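Local atomic coordinates of ABC transporter, substrate-binding protein (Streptococcus pneumoniae, PDB entry 5G60), a protein that binds short- and long-chain fructooligosaccharides, preferring tetrasaccharides and larger, as the solute-binding component of the FusABC-MsmK import transporter. Residues A440-Y445 with E471-S476. Residues are numbered along the deposited sequence; the frame is centred on the assembly and turned at random.
Sequences ADMNDY and EKYGLS
The ring of Y473 lies against helix 429-456, with D441 over one of its faces and Y445 at its edge. D441 CB sits 3.4 Å from the ring centroid and 14° off the ring normal, a CH-pi contact, while the carboxylate continues over the CD1 side, its plane tilted from that of the ring. Y473 points its CE2 edge at the face of Y445, a T-shaped pair with centroids 5.4 Å apart and planes at 89°. With CG anti to the backbone N (chi1 179°), Y445 extends beside Y473 and presents a ring face to it. The contact packs helix 429-456 against the junction of the last two helices of the chain, where G474, with positive phi, closes helix 459-472 in a Schellman motif and is the N-cap of helix 475-490. M442 CG lies 4.1 Å from Y473 CD2. Bent at its last torsion, M442 also brings SD to 4.0 Å from L475 CD1. A water donates to both D441 OD2 (2.6 Å) and Y473 O (2.7 Å), tying the carboxylate to the same residue whose ring it overlies. M442, Y445 and L475 all touch L470 of helix 459-472, and L475 packs near F220 and D223, ligands of the second calcium ion.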
loop_
_atom_site.group_PDB
_atom_site.type_symbol
_atom_site.label_atom_id
_atom_site.label_comp_id
_atom_site.label_asym_id
_atom_site.label_seq_id
_atom_site.Cartn_x
_atom_site.Cartn_y
_atom_site.Cartn_z
ATOM N N ALA A 440 14.099 -14.149 0.592
ATOM C CA ALA A 440 13.408 -15.407 0.405
ATOM C C ALA A 440 13.369 -16.210 1.716
ATOM O O ALA A 440 12.376 -16.836 1.969
ATOM C CB ALA A 440 14.058 -16.227 -0.697
ATOM N N ASP A 441 14.435 -16.148 2.536
ATOM C CA ASP A 441 14.425 -16.724 3.861
ATOM C C ASP A 441 13.714 -15.874 4.918
ATOM O O ASP A 441 12.874 -16.358 5.668
ATOM C CB ASP A 441 15.866 -16.961 4.316
ATOM C CG ASP A 441 16.545 -18.120 3.572
ATOM O OD1 ASP A 441 15.868 -19.131 3.228
ATOM O OD2 ASP A 441 17.775 -18.043 3.376
ATOM N N MET A 442 14.065 -14.593 4.972
ATOM C CA MET A 442 13.666 -13.744 6.101
ATOM C C MET A 442 12.184 -13.472 6.176
ATOM O O MET A 442 11.597 -13.490 7.266
ATOM C CB MET A 442 14.388 -12.369 6.068
ATOM C CG MET A 442 15.836 -12.463 6.429
ATOM S SD MET A 442 16.486 -10.892 7.032
ATOM C CE MET A 442 15.933 -9.794 5.702
ATOM N N ASN A 443 11.607 -13.159 5.018
ATOM C CA ASN A 443 10.327 -12.525 4.993
ATOM C C ASN A 443 9.252 -13.320 5.701
ATOM O O ASN A 443 8.608 -12.809 6.674
ATOM C CB ASN A 443 9.917 -12.169 3.542
ATOM C CG ASN A 443 10.628 -10.930 3.011
ATOM O OD1 ASN A 443 11.565 -10.372 3.605
ATOM N ND2 ASN A 443 10.193 -10.504 1.877
ATOM N N ASP A 444 9.006 -14.536 5.223
ATOM C CA ASP A 444 7.973 -15.347 5.864
ATOM C C ASP A 444 8.425 -15.797 7.264
ATOM O O ASP A 444 7.578 -15.883 8.139
ATOM C CB ASP A 444 7.546 -16.517 4.985
ATOM C CG ASP A 444 6.675 -16.066 3.797
ATOM O OD1 ASP A 444 5.809 -15.179 3.976
ATOM O OD2 ASP A 444 6.843 -16.592 2.671
ATOM N N TYR A 445 9.735 -16.033 7.479
ATOM C CA TYR A 445 10.259 -16.410 8.798
ATOM C C TYR A 445 9.878 -15.358 9.841
ATOM O O TYR A 445 9.389 -15.708 10.909
ATOM C CB TYR A 445 11.760 -16.573 8.737
ATOM C CG TYR A 445 12.451 -16.940 10.053
ATOM C CD1 TYR A 445 12.328 -18.213 10.615
ATOM C CD2 TYR A 445 13.279 -16.009 10.708
ATOM C CE1 TYR A 445 12.973 -18.562 11.797
ATOM C CE2 TYR A 445 13.943 -16.338 11.881
ATOM C CZ TYR A 445 13.779 -17.588 12.415
ATOM O OH TYR A 445 14.421 -17.799 13.548
ATOM N N GLU A 471 20.842 -13.762 11.259
ATOM C CA GLU A 471 22.212 -13.580 10.790
ATOM C C GLU A 471 22.641 -14.677 9.794
ATOM O O GLU A 471 23.277 -14.355 8.790
ATOM C CB GLU A 471 23.217 -13.435 11.940
ATOM C CG GLU A 471 22.951 -12.186 12.799
ATOM C CD GLU A 471 23.150 -10.859 12.031
ATOM O OE1 GLU A 471 23.792 -10.903 10.952
ATOM O OE2 GLU A 471 22.658 -9.777 12.481
ATOM N N LYS A 472 22.229 -15.931 10.009
ATOM C CA LYS A 472 22.587 -17.025 9.081
ATOM C C LYS A 472 22.007 -16.765 7.695
ATOM O O LYS A 472 22.679 -16.995 6.689
ATOM C CB LYS A 472 22.155 -18.437 9.549
ATOM C CG LYS A 472 22.515 -18.904 10.967
ATOM C CD LYS A 472 23.937 -18.626 11.449
ATOM C CE LYS A 472 24.257 -17.153 11.836
ATOM N NZ LYS A 472 24.750 -16.910 13.225
ATOM N N TYR A 473 20.775 -16.265 7.639
ATOM C CA TYR A 473 20.172 -15.811 6.360
ATOM C C TYR A 473 20.823 -14.648 5.640
ATOM O O TYR A 473 20.496 -14.369 4.478
ATOM C CB TYR A 473 18.706 -15.442 6.571
ATOM C CG TYR A 473 17.827 -16.557 7.062
ATOM C CD1 TYR A 473 18.110 -17.925 6.786
ATOM C CD2 TYR A 473 16.684 -16.258 7.781
ATOM C CE1 TYR A 473 17.275 -18.930 7.242
ATOM C CE2 TYR A 473 15.840 -17.259 8.222
ATOM C CZ TYR A 473 16.145 -18.584 7.948
ATOM O OH TYR A 473 15.293 -19.525 8.439
ATOM N N GLY A 474 21.669 -13.914 6.347
ATOM C CA GLY A 474 22.451 -12.845 5.754
ATOM C C GLY A 474 22.012 -11.439 6.143
ATOM O O GLY A 474 22.337 -10.481 5.450
ATOM N N LEU A 475 21.313 -11.300 7.261
ATOM C CA LEU A 475 20.879 -10.001 7.696
ATOM C C LEU A 475 21.987 -8.909 7.632
ATOM O O LEU A 475 21.737 -7.804 7.170
ATOM C CB LEU A 475 20.251 -10.105 9.088
ATOM C CG LEU A 475 19.752 -8.790 9.692
ATOM C CD1 LEU A 475 18.787 -8.062 8.765
ATOM C CD2 LEU A 475 19.143 -9.090 11.048
ATOM N N SER A 476 23.219 -9.224 8.035
ATOM C CA SER A 476 24.301 -8.218 8.047
ATOM C C SER A 476 24.688 -7.719 6.677
ATOM O O SER A 476 24.893 -6.493 6.491
ATOM C CB SER A 476 25.582 -8.764 8.646
ATOM O OG SER A 476 25.419 -8.819 10.009
HETATM O O HOH W 1 19.609 -16.298 2.824
#